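PDB 4BQH: Udp-n-acetylglucosamine pyrophosphorylase from Trypanosoma brucei, which probably catalyses the formation of UDP-N-acetylglucosamine and diphosphate from UTP and N-acetylglucosamine 1-phosphate, in nucleotide-sugar biosynthesis. Local coordinates for residues A[82-88]-A[425-429]; A[124-128]-A[437-441]; A[155-159]-A[172-176]; A[314-319]-A[331-335]; A[487-491]-A[523-527]. One frame throughout, in Å; residues are numbered along the deposited sequence.

Followed from its N terminus, the chain gathers distant sequence into one fold. Interaction 1 opens at 82-88 and interaction 2 at 124-128, in a glycine-rich loop; they close at 425-429 and 437-441 in the same order, so the two large loops cross. Both enclose two local contacts in series: interaction 3 (155-159 with 172-176), where a helix packs on the strand that follows it, and interaction 4 (314-319 with 331-335), at the base of a hairpin. Interactions 1 and 3 reach the same central sheet, whereas 3 and 4 lie on opposite sides of the chain's centre. Last comes interaction 5 (487-491 with 523-527), a helix pair about 46 Å from interaction 4, centre to centre.

Interaction 1 (A[82-88]-A[425-429]); sequences FFDISSV and IMQVD
Phe82 brings its ring against the aliphatic start of Gln427 (Phe82 CE1 to Gln427 CB 3.6 Å), while Phe82 CB meets Ile425 CB at 3.8 Å. The two segments run parallel, their end-to-end directions 13° apart, and pair as short strands in the register Phe83-Met426 (CA-CA 5.0 Å) and Asp84-Gln427 (CA-CA 4.6 Å). Gln427 N donates to Phe83 O (2.8 Å) and Gln427 O accepts from Ile85 N (2.8 Å); a weak bond joins Phe83 N to Ile425 O (3.4 Å). One face carries Phe83 and Met426, both chi1 t, in a Met-aromatic contact (Met426 SD 5.2 Å from the Phe83 centroid). The other carries Asp84 and Gln427: a water bridges Asp84 OD2 and Gln427 NE2, while Gln427 OE1 bonds Thr308. The chain then leaves extended form: Asp84 OD1 accepts from Ser86 N (3.0 Å) in an Asx turn, and Ser87 is the N-cap of the next helix. Strand 304-309 flanks 425-427, so residues 83-84 add an edge strand to the central sheet. Asp429 OD2 and Ser86 O, both acceptors 3.3 Å apart, cannot bond each other; Arg91 forms a salt bridge with Asp429 and also bonds Ile85 O, so a cation serves both segments.

Interaction 2 (A[124-128]-A[437-441]); sequences GTRLG and VKNAD
Leu127 and Arg126, consecutive residues of a 3-10 turn spanning 125-127, give this surface contact most of its buried area, with Ala440 and Asn439 next. The partner segment 437-441 has no regular structure and comes closest where Leu127 and Ala440 lie 4.1 Å apart, CA to CA. Leu127 (chi1 m, chi2 t) drives CD2 against the bend of the opposite backbone: Leu127 CD2 is 3.5 Å from Asn439 O, 3.6 Å from Lys438 C and 3.9 Å from Val437 CG1. Arg126 (chi1 m, chi2 t) sets CB 3.5 Å from Lys438 O, and its guanidinium reaches the side chain of Asn439. Arg126 O approaches Ala440 CB to 3.2 Å, and a water links Arg126 O (3.2 Å) to Ala440 N (3.0 Å). Gly128, N-bonded to Thr125 O (2.9 Å), leaves the turn at positive phi. Val437 O also receives Lys133 NZ. The glycine-rich sequence around Gly124-Thr125-Arg126-Leu127-Gly128, followed by that lysine, is consistent with the signature loop that binds the nucleotide in related UDP-sugar pyrophosphorylases.

Interaction 3 (A[155-159]-A[172-176]); sequences IRRRQ and ARVQL
This is buried helix-on-sheet packing within a beta-alpha-beta unit, in which helix 147-166 leads back through a short loop into strand 175-180, itself a parallel neighbour of strand 114-119. Residues 155-159 form one helical turn, with Gln159 N bonded to Ile155 O at 2.9 Å. Segment 172-176 is extended throughout, so Ala172, Val174 and Leu176 alternate toward the helix while Arg173 and Gln175 start away from it. Ile155 (chi1 m, chi2 t) fits against two of these: CG2 of Ile155 lies 3.8 Å from Val174 CB, and CD1 of Ile155 lies 3.8 Å from Leu176 CD1. One turn on, Gln159 (chi1 m, chi2 t) sits over Ala172, their CA atoms 5.1 Å apart and their CB atoms 4.1 Å apart. The outstretched amide of Gln159 lets OE1 accept from Val174 N at 2.9 Å, nearly straight at 167°. Arg173 curls back so that its NH1 donates to Ala172 O (2.8 Å), and it forms a salt bridge with Glu201. Gln159 OE1 also receives Gln204 NE2. A buried glutamine thus answers the backbone NH of Val174, and the nonpolar side chains beside it pack without leaving that donor unsatisfied.

Interaction 4 (A[314-319]-A[331-335]); sequences PDERVG and VEYTE
The contact lies at the base of the beta hairpin 320-324/327-331, where the chain entering the hairpin and the chain leaving it meet at the surface; the side chain of Glu332 is about 12 Å from the bound inhibitor. With chi1 t, the Tyr333 ring points at the incoming loop and covers Glu316 and Arg317: Tyr333 CD1 is 3.2 Å from Glu316 O, and Arg317 CA sits over the ring face in a CH-pi contact, 4.2 Å from the Tyr333 centroid. The Arg317 side chain (chi1 m, chi2 t) continues past the ring, CG lying 3.9 Å from Tyr333 CD2, until NH2 reaches Thr334 CG2 at 3.8 Å. Arg317 is the centre of an inverse gamma turn, with a weak bond from Val318 N to Glu316 O of 2.9 Å. Toward the hairpin proper, where Val331 pairs with Val320 through the backbone, the segments converge: the CA atoms of Gly319 and Glu332 are 4.0 Å apart, and Gly319 CA makes a CA-H...O contact of 3.4 Å with Val331 O. A CB on Gly319 would clash with Glu332 OE1. One water donates to Val318 O (2.8 Å) and to Val331 O (3.0 Å), and at the far end Lys341 bridges Asp315 OD1 and Tyr333 OH.

Interaction 5 (A[487-491]-A[523-527]); sequences EAKEA and IHQLL
Two helices of the C-terminal part of the chain pack here as a crossed helix pair, alanines on one side and branched aliphatics on the other. The short axes of 487-491 and 523-527 come within 9.3 Å and cross at 57°, closest at Ala491 and Leu526 (CA-CA 5.5 Å). Ala491 is the hollow: its methyl group faces the other helix and leaves room for three bumps, with CB of Ala491 lying 3.6 Å from Leu526 CD1, 3.9 Å from Ile523 CG1 and 4.4 Å from Leu527 CD2. Ile523 (chi1 m, chi2 t) also reaches back one turn, its CD1 resting 4.0 Å from Ala488 CB. Leu527 (chi1 m, chi2 t) fills the outer hollow, where the methylenes of the two glutamates wall it in: CD1 of Leu527 meets Glu487 CG at 3.8 Å. Leu467 of helix 448-471 touches Ile523 and Leu526, extending the apolar packing. No hydrogen bond joins the segments, and even Glu490 takes part through carbon, its CB lying 3.7 Å from Leu527 CD2.

Interaction 1 (A[82-88]-A[425-429])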
# COMPACT_ATOMS: atom_id res chain seq x y z
N PHE A 82 -3.65 22.12 3.34
CA PHE A 82 -3.01 20.83 3.60
C PHE A 82 -1.50 21.00 3.50
O PHE A 82 -1.03 21.95 2.88
CB PHE A 82 -3.52 19.79 2.59
CG PHE A 82 -3.47 20.25 1.16
CD1 PHE A 82 -2.33 20.04 0.37
CD2 PHE A 82 -4.57 20.88 0.58
CE1 PHE A 82 -2.30 20.46 -0.97
CE2 PHE A 82 -4.55 21.30 -0.74
CZ PHE A 82 -3.42 21.09 -1.51
N PHE A 83 -0.75 20.07 4.08
CA PHE A 83 0.71 20.11 4.04
C PHE A 83 1.14 19.75 2.62
O PHE A 83 0.83 18.64 2.14
CB PHE A 83 1.22 19.09 5.06
CG PHE A 83 2.71 19.11 5.32
CD1 PHE A 83 3.45 20.30 5.26
CD2 PHE A 83 3.36 17.94 5.66
CE1 PHE A 83 4.83 20.29 5.53
CE2 PHE A 83 4.72 17.92 5.93
CZ PHE A 83 5.45 19.10 5.86
N ASP A 84 1.80 20.69 1.95
CA ASP A 84 2.18 20.51 0.56
C ASP A 84 3.71 20.53 0.42
O ASP A 84 4.33 21.57 0.54
CB ASP A 84 1.50 21.56 -0.32
CG ASP A 84 1.62 21.27 -1.82
OD1 ASP A 84 2.55 20.55 -2.23
OD2 ASP A 84 0.76 21.76 -2.58
N ILE A 85 4.29 19.37 0.17
CA ILE A 85 5.73 19.27 -0.05
C ILE A 85 6.03 18.74 -1.46
O ILE A 85 7.02 18.04 -1.68
CB ILE A 85 6.39 18.46 1.09
CG1 ILE A 85 5.74 17.08 1.24
CG2 ILE A 85 6.27 19.23 2.40
CD1 ILE A 85 6.41 16.19 2.28
N SER A 86 5.21 19.15 -2.42
CA SER A 86 5.14 18.49 -3.74
C SER A 86 6.17 18.99 -4.75
O SER A 86 6.21 18.50 -5.87
CB SER A 86 3.72 18.55 -4.32
OG SER A 86 3.34 19.89 -4.60
N SER A 87 7.04 19.92 -4.35
CA SER A 87 8.18 20.30 -5.22
C SER A 87 9.42 20.72 -4.42
O SER A 87 9.33 21.00 -3.23
CB SER A 87 7.78 21.41 -6.18
OG SER A 87 7.42 22.57 -5.45
N VAL A 88 10.58 20.75 -5.10
CA VAL A 88 11.83 21.23 -4.48
C VAL A 88 11.62 22.57 -3.76
O VAL A 88 12.02 22.73 -2.61
CB VAL A 88 12.99 21.34 -5.51
CG1 VAL A 88 14.19 22.05 -4.89
CG2 VAL A 88 13.41 19.96 -5.99
N ILE A 425 -4.31 15.56 4.73
CA ILE A 425 -3.73 15.29 3.41
C ILE A 425 -2.28 15.77 3.43
O ILE A 425 -1.98 16.87 3.93
CB ILE A 425 -4.47 16.10 2.34
CG1 ILE A 425 -5.87 15.49 2.11
CG2 ILE A 425 -3.65 16.15 1.03
CD1 ILE A 425 -6.82 16.36 1.32
N MET A 426 -1.39 14.95 2.86
CA MET A 426 0.00 15.37 2.62
C MET A 426 0.24 15.27 1.11
O MET A 426 0.25 14.18 0.56
CB MET A 426 0.99 14.50 3.42
CG MET A 426 2.44 14.98 3.33
SD MET A 426 3.47 14.11 4.54
CE MET A 426 3.68 12.58 3.76
N GLN A 427 0.36 16.42 0.46
CA GLN A 427 0.56 16.47 -1.00
C GLN A 427 2.06 16.33 -1.25
O GLN A 427 2.83 17.15 -0.79
CB GLN A 427 0.01 17.78 -1.57
CG GLN A 427 0.15 17.91 -3.10
CD GLN A 427 -1.14 17.58 -3.86
OE1 GLN A 427 -1.74 16.52 -3.66
NE2 GLN A 427 -1.55 18.49 -4.74
N VAL A 428 2.45 15.29 -1.99
CA VAL A 428 3.86 14.94 -2.18
C VAL A 428 4.23 14.99 -3.67
O VAL A 428 3.37 15.07 -4.54
CB VAL A 428 4.22 13.55 -1.58
CG1 VAL A 428 4.00 13.52 -0.08
CG2 VAL A 428 3.45 12.40 -2.27
N ASP A 429 5.53 14.91 -3.92
CA ASP A 429 6.14 14.96 -5.23
C ASP A 429 6.02 13.59 -5.91
O ASP A 429 6.68 12.64 -5.50
CB ASP A 429 7.62 15.34 -4.99
CG ASP A 429 8.31 15.87 -6.22
OD1 ASP A 429 8.10 15.30 -7.31
OD2 ASP A 429 9.10 16.86 -6.05
O HOH W 1 -0.23 21.11 -5.11
O HOH W 2 7.41 15.10 -1.61
O HOH W 3 10.58 19.54 -7.71

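Interaction 2 (A[124-128]-A[437-441])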
# COMPACT_ATOMS: atom_id res chain seq x y z
N GLY A 124 1.82 -10.92 -10.81
CA GLY A 124 2.53 -10.18 -11.85
C GLY A 124 2.10 -10.60 -13.24
O GLY A 124 2.84 -10.39 -14.19
N THR A 125 0.91 -11.19 -13.38
CA THR A 125 0.49 -11.73 -14.68
C THR A 125 0.51 -10.71 -15.85
O THR A 125 0.90 -11.06 -16.97
CB THR A 125 -0.87 -12.47 -14.61
OG1 THR A 125 -1.11 -13.14 -15.85
CG2 THR A 125 -2.02 -11.52 -14.33
N ARG A 126 0.09 -9.48 -15.58
CA ARG A 126 0.12 -8.40 -16.58
C ARG A 126 1.54 -8.06 -17.01
O ARG A 126 1.76 -7.60 -18.13
CB ARG A 126 -0.57 -7.14 -16.06
CG ARG A 126 -2.05 -7.28 -15.80
CD ARG A 126 -2.63 -5.95 -15.35
NE ARG A 126 -2.44 -4.92 -16.38
CZ ARG A 126 -3.22 -4.78 -17.45
NH1 ARG A 126 -4.26 -5.59 -17.63
NH2 ARG A 126 -2.97 -3.82 -18.33
N LEU A 127 2.50 -8.27 -16.10
CA LEU A 127 3.92 -8.07 -16.38
C LEU A 127 4.53 -9.28 -17.09
O LEU A 127 5.74 -9.29 -17.35
CB LEU A 127 4.69 -7.80 -15.09
CG LEU A 127 4.18 -6.69 -14.17
CD1 LEU A 127 4.94 -6.69 -12.85
CD2 LEU A 127 4.28 -5.33 -14.86
N GLY A 128 3.71 -10.28 -17.40
CA GLY A 128 4.18 -11.55 -17.96
C GLY A 128 4.82 -12.48 -16.95
O GLY A 128 5.64 -13.33 -17.32
N VAL A 437 4.31 -0.30 -10.76
CA VAL A 437 4.71 -1.27 -11.77
C VAL A 437 3.51 -2.18 -12.03
O VAL A 437 3.23 -3.08 -11.24
CB VAL A 437 5.93 -2.08 -11.32
CG1 VAL A 437 6.36 -3.02 -12.44
CG2 VAL A 437 7.09 -1.14 -10.91
N LYS A 438 2.81 -1.91 -13.12
CA LYS A 438 1.51 -2.52 -13.37
C LYS A 438 1.37 -3.14 -14.75
O LYS A 438 0.66 -4.13 -14.90
CB LYS A 438 0.39 -1.48 -13.20
CG LYS A 438 0.26 -0.87 -11.81
CD LYS A 438 -0.78 0.25 -11.79
CE LYS A 438 -2.19 -0.28 -12.04
NZ LYS A 438 -3.01 -0.24 -10.81
N ASN A 439 2.03 -2.56 -15.75
CA ASN A 439 1.86 -3.03 -17.15
C ASN A 439 3.14 -3.50 -17.74
O ASN A 439 4.19 -2.94 -17.44
CB ASN A 439 1.33 -1.88 -18.01
CG ASN A 439 0.01 -1.34 -17.52
OD1 ASN A 439 -0.19 -0.13 -17.44
ND2 ASN A 439 -0.91 -2.23 -17.19
N ALA A 440 3.09 -4.52 -18.60
CA ALA A 440 4.32 -5.08 -19.17
C ALA A 440 5.08 -4.02 -19.95
O ALA A 440 4.47 -3.13 -20.55
CB ALA A 440 4.00 -6.28 -20.05
N ASP A 441 6.41 -4.11 -19.95
CA ASP A 441 7.25 -3.16 -20.69
C ASP A 441 6.74 -3.08 -22.13
O ASP A 441 6.34 -4.08 -22.70
CB ASP A 441 8.74 -3.56 -20.66
CG ASP A 441 9.50 -2.99 -19.44
OD1 ASP A 441 9.20 -1.87 -18.99
OD2 ASP A 441 10.40 -3.68 -18.93
O HOH W 4 0.34 -5.12 -19.65

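Interaction 3 (A[155-159]-A[172-176])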
# COMPACT_ATOMS: atom_id res chain seq x y z
N ILE A 155 12.99 -0.75 5.12
CA ILE A 155 12.65 -0.83 6.55
C ILE A 155 13.94 -0.91 7.35
O ILE A 155 14.11 -0.18 8.34
CB ILE A 155 11.79 -2.06 6.86
CG1 ILE A 155 10.39 -1.84 6.27
CG2 ILE A 155 11.74 -2.35 8.37
CD1 ILE A 155 9.46 -3.02 6.40
N ARG A 156 14.84 -1.79 6.93
CA ARG A 156 16.13 -1.93 7.65
C ARG A 156 16.89 -0.61 7.74
O ARG A 156 17.47 -0.26 8.79
CB ARG A 156 16.99 -3.02 7.00
CG ARG A 156 16.50 -4.43 7.33
CD ARG A 156 17.05 -5.47 6.38
NE ARG A 156 18.51 -5.52 6.53
CZ ARG A 156 19.34 -5.99 5.62
NH1 ARG A 156 18.87 -6.51 4.48
NH2 ARG A 156 20.64 -5.94 5.85
N ARG A 157 16.93 0.13 6.64
CA ARG A 157 17.61 1.42 6.64
C ARG A 157 16.94 2.46 7.56
O ARG A 157 17.63 3.15 8.33
CB ARG A 157 17.78 1.94 5.21
CG ARG A 157 18.58 3.22 5.12
CD ARG A 157 20.01 3.06 5.60
NE ARG A 157 20.63 4.37 5.51
CZ ARG A 157 21.49 4.88 6.37
NH1 ARG A 157 21.87 4.19 7.45
NH2 ARG A 157 21.97 6.10 6.14
N ARG A 158 15.62 2.57 7.49
CA ARG A 158 14.88 3.48 8.36
C ARG A 158 15.12 3.11 9.86
O ARG A 158 15.26 3.98 10.73
CB ARG A 158 13.38 3.49 8.02
CG ARG A 158 13.02 4.21 6.70
CD ARG A 158 13.22 5.73 6.73
NE ARG A 158 12.73 6.32 5.47
CZ ARG A 158 12.97 7.55 5.06
NH1 ARG A 158 13.72 8.37 5.78
NH2 ARG A 158 12.43 7.99 3.92
N GLN A 159 15.15 1.82 10.16
CA GLN A 159 15.39 1.32 11.53
C GLN A 159 16.78 1.73 11.99
O GLN A 159 16.97 2.21 13.12
CB GLN A 159 15.26 -0.21 11.59
CG GLN A 159 13.82 -0.72 11.59
CD GLN A 159 13.72 -2.23 11.53
OE1 GLN A 159 12.64 -2.81 11.69
NE2 GLN A 159 14.86 -2.90 11.33
N ALA A 172 15.36 -0.75 16.90
CA ALA A 172 14.18 -0.08 16.31
C ALA A 172 13.54 -1.13 15.43
O ALA A 172 14.23 -1.73 14.60
CB ALA A 172 14.60 1.11 15.46
N ARG A 173 12.25 -1.39 15.62
CA ARG A 173 11.59 -2.45 14.85
C ARG A 173 10.26 -1.98 14.26
O ARG A 173 9.34 -1.63 14.99
CB ARG A 173 11.38 -3.73 15.69
CG ARG A 173 12.67 -4.50 16.01
CD ARG A 173 13.41 -4.87 14.73
NE ARG A 173 14.70 -5.55 14.95
CZ ARG A 173 15.90 -5.03 14.69
NH1 ARG A 173 16.04 -3.81 14.21
NH2 ARG A 173 16.98 -5.76 14.93
N VAL A 174 10.19 -1.98 12.94
CA VAL A 174 8.93 -1.73 12.25
C VAL A 174 8.28 -3.12 12.00
O VAL A 174 8.92 -3.98 11.37
CB VAL A 174 9.19 -1.04 10.89
CG1 VAL A 174 7.89 -0.96 10.06
CG2 VAL A 174 9.80 0.34 11.10
N GLN A 175 7.05 -3.34 12.47
CA GLN A 175 6.37 -4.63 12.18
C GLN A 175 5.94 -4.63 10.73
O GLN A 175 5.32 -3.66 10.29
CB GLN A 175 5.16 -4.83 13.08
CG GLN A 175 5.50 -4.80 14.58
CD GLN A 175 6.40 -5.95 14.97
OE1 GLN A 175 6.22 -7.09 14.52
NE2 GLN A 175 7.41 -5.67 15.81
N LEU A 176 6.29 -5.69 9.99
CA LEU A 176 5.94 -5.81 8.59
C LEU A 176 4.75 -6.75 8.50
O LEU A 176 4.80 -7.91 8.97
CB LEU A 176 7.13 -6.36 7.78
CG LEU A 176 6.84 -6.55 6.28
CD1 LEU A 176 6.42 -5.24 5.63
CD2 LEU A 176 8.04 -7.12 5.56

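Interaction 4 (A[314-319]-A[331-335])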
# COMPACT_ATOMS: atom_id res chain seq x y z
N PRO A 314 -5.73 17.60 -16.60
CA PRO A 314 -7.16 17.51 -16.25
C PRO A 314 -7.80 16.15 -16.54
O PRO A 314 -8.70 15.73 -15.80
CB PRO A 314 -7.80 18.65 -17.07
CG PRO A 314 -6.81 18.93 -18.17
CD PRO A 314 -5.46 18.69 -17.55
N ASP A 315 -7.33 15.46 -17.58
CA ASP A 315 -7.90 14.18 -18.00
C ASP A 315 -7.24 12.94 -17.43
O ASP A 315 -7.61 11.81 -17.80
CB ASP A 315 -7.92 14.08 -19.54
CG ASP A 315 -8.80 15.14 -20.19
OD1 ASP A 315 -9.59 15.80 -19.47
OD2 ASP A 315 -8.73 15.29 -21.43
N GLU A 316 -6.30 13.10 -16.49
CA GLU A 316 -5.70 11.91 -15.87
C GLU A 316 -6.77 11.04 -15.20
O GLU A 316 -7.58 11.53 -14.41
CB GLU A 316 -4.62 12.27 -14.85
CG GLU A 316 -3.85 11.03 -14.39
CD GLU A 316 -2.92 11.27 -13.23
OE1 GLU A 316 -2.80 12.43 -12.78
OE2 GLU A 316 -2.30 10.28 -12.77
N ARG A 317 -6.76 9.75 -15.53
CA ARG A 317 -7.77 8.83 -14.98
C ARG A 317 -7.37 8.34 -13.59
O ARG A 317 -6.95 7.20 -13.43
CB ARG A 317 -7.98 7.63 -15.91
CG ARG A 317 -8.39 8.00 -17.33
CD ARG A 317 -8.61 6.72 -18.15
NE ARG A 317 -10.02 6.36 -18.30
CZ ARG A 317 -10.84 5.90 -17.34
NH1 ARG A 317 -10.42 5.72 -16.08
NH2 ARG A 317 -12.10 5.61 -17.63
N VAL A 318 -7.52 9.21 -12.59
CA VAL A 318 -7.16 8.88 -11.22
C VAL A 318 -8.26 9.47 -10.31
O VAL A 318 -8.94 10.41 -10.69
CB VAL A 318 -5.78 9.47 -10.87
CG1 VAL A 318 -5.80 10.98 -10.99
CG2 VAL A 318 -5.33 9.06 -9.47
N GLY A 319 -8.44 8.89 -9.13
CA GLY A 319 -9.44 9.42 -8.21
C GLY A 319 -8.86 10.64 -7.50
O GLY A 319 -7.65 10.75 -7.37
N VAL A 331 -13.44 10.68 -5.23
CA VAL A 331 -14.34 10.61 -6.39
C VAL A 331 -13.49 10.13 -7.55
O VAL A 331 -12.51 10.78 -7.92
CB VAL A 331 -14.97 11.98 -6.73
CG1 VAL A 331 -15.67 11.93 -8.09
CG2 VAL A 331 -15.95 12.39 -5.63
N GLU A 332 -13.87 8.97 -8.09
CA GLU A 332 -13.12 8.31 -9.16
C GLU A 332 -13.35 9.05 -10.49
O GLU A 332 -14.34 9.77 -10.64
CB GLU A 332 -13.52 6.82 -9.26
CG GLU A 332 -13.48 6.05 -7.93
CD GLU A 332 -12.12 5.48 -7.54
OE1 GLU A 332 -11.10 6.22 -7.51
OE2 GLU A 332 -12.06 4.26 -7.23
N TYR A 333 -12.44 8.87 -11.45
CA TYR A 333 -12.51 9.62 -12.69
C TYR A 333 -13.82 9.39 -13.47
O TYR A 333 -14.32 10.31 -14.11
CB TYR A 333 -11.30 9.34 -13.60
CG TYR A 333 -11.23 10.27 -14.81
CD1 TYR A 333 -10.78 11.59 -14.67
CD2 TYR A 333 -11.61 9.84 -16.09
CE1 TYR A 333 -10.70 12.44 -15.76
CE2 TYR A 333 -11.53 10.68 -17.19
CZ TYR A 333 -11.09 11.97 -17.03
OH TYR A 333 -11.01 12.80 -18.12
N THR A 334 -14.36 8.18 -13.39
CA THR A 334 -15.62 7.82 -14.08
C THR A 334 -16.86 8.53 -13.50
O THR A 334 -17.90 8.62 -14.16
CB THR A 334 -15.88 6.30 -14.06
OG1 THR A 334 -15.73 5.81 -12.73
CG2 THR A 334 -14.91 5.56 -15.00
N GLU A 335 -16.73 9.03 -12.27
CA GLU A 335 -17.84 9.66 -11.56
C GLU A 335 -17.76 11.18 -11.44
O GLU A 335 -18.65 11.80 -10.86
CB GLU A 335 -17.99 9.05 -10.15
CG GLU A 335 -18.73 7.73 -10.10
O HOH W 5 -11.27 11.97 -10.36

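Interaction 5 (A[487-491]-A[523-527])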
# COMPACT_ATOMS: atom_id res chain seq x y z
N GLU A 487 37.63 18.98 -7.24
CA GLU A 487 37.31 17.67 -7.83
C GLU A 487 35.82 17.32 -7.73
O GLU A 487 35.26 16.68 -8.63
CB GLU A 487 38.13 16.55 -7.20
CG GLU A 487 39.58 16.48 -7.67
CD GLU A 487 40.29 15.21 -7.24
OE1 GLU A 487 39.74 14.44 -6.44
OE2 GLU A 487 41.42 14.98 -7.71
N ALA A 488 35.20 17.71 -6.62
CA ALA A 488 33.75 17.53 -6.45
C ALA A 488 33.00 18.40 -7.45
O ALA A 488 32.03 17.95 -8.08
CB ALA A 488 33.35 17.87 -5.01
N LYS A 489 33.47 19.63 -7.62
CA LYS A 489 32.94 20.57 -8.59
C LYS A 489 33.09 20.03 -10.01
O LYS A 489 32.15 20.08 -10.81
CB LYS A 489 33.70 21.90 -8.45
CG LYS A 489 32.86 23.15 -8.57
CD LYS A 489 33.55 24.29 -7.84
CE LYS A 489 32.53 25.17 -7.12
NZ LYS A 489 33.18 26.12 -6.18
N GLU A 490 34.27 19.50 -10.33
CA GLU A 490 34.48 18.85 -11.63
C GLU A 490 33.58 17.62 -11.82
O GLU A 490 33.03 17.42 -12.92
CB GLU A 490 35.95 18.44 -11.80
CG GLU A 490 36.85 19.59 -12.22
CD GLU A 490 38.31 19.36 -11.84
OE1 GLU A 490 38.70 18.20 -11.55
OE2 GLU A 490 39.07 20.35 -11.81
N ALA A 491 33.45 16.81 -10.78
CA ALA A 491 32.61 15.62 -10.83
C ALA A 491 31.14 15.96 -11.13
O ALA A 491 30.48 15.25 -11.90
CB ALA A 491 32.74 14.81 -9.55
N ILE A 523 33.54 10.15 -7.16
CA ILE A 523 34.37 11.16 -7.79
C ILE A 523 35.46 10.55 -8.69
O ILE A 523 35.67 11.03 -9.80
CB ILE A 523 34.96 12.15 -6.75
CG1 ILE A 523 33.84 13.07 -6.26
CG2 ILE A 523 36.09 12.98 -7.35
CD1 ILE A 523 34.23 13.94 -5.08
N HIS A 524 36.09 9.48 -8.21
CA HIS A 524 37.14 8.76 -8.98
C HIS A 524 36.54 8.28 -10.29
O HIS A 524 37.11 8.49 -11.35
CB HIS A 524 37.67 7.61 -8.16
CG HIS A 524 38.87 6.91 -8.77
ND1 HIS A 524 38.76 5.76 -9.48
CD2 HIS A 524 40.22 7.22 -8.73
CE1 HIS A 524 39.99 5.38 -9.88
NE2 HIS A 524 40.87 6.28 -9.44
N GLN A 525 35.37 7.64 -10.23
CA GLN A 525 34.70 7.15 -11.46
C GLN A 525 34.38 8.26 -12.42
O GLN A 525 34.59 8.11 -13.63
CB GLN A 525 33.38 6.48 -11.12
CG GLN A 525 33.53 5.14 -10.42
CD GLN A 525 32.19 4.62 -9.96
OE1 GLN A 525 31.66 5.05 -8.92
NE2 GLN A 525 31.61 3.71 -10.74
N LEU A 526 33.82 9.36 -11.90
CA LEU A 526 33.39 10.48 -12.72
C LEU A 526 34.55 11.16 -13.44
O LEU A 526 34.42 11.54 -14.61
CB LEU A 526 32.56 11.51 -11.94
CG LEU A 526 31.19 11.01 -11.48
CD1 LEU A 526 30.58 12.05 -10.55
CD2 LEU A 526 30.26 10.73 -12.65
N LEU A 527 35.68 11.29 -12.74
CA LEU A 527 36.83 11.94 -13.35
C LEU A 527 37.69 11.03 -14.22
O LEU A 527 38.40 11.54 -15.09
CB LEU A 527 37.69 12.69 -12.31
CG LEU A 527 37.01 13.65 -11.33
CD1 LEU A 527 38.00 14.15 -10.29
CD2 LEU A 527 36.33 14.81 -12.03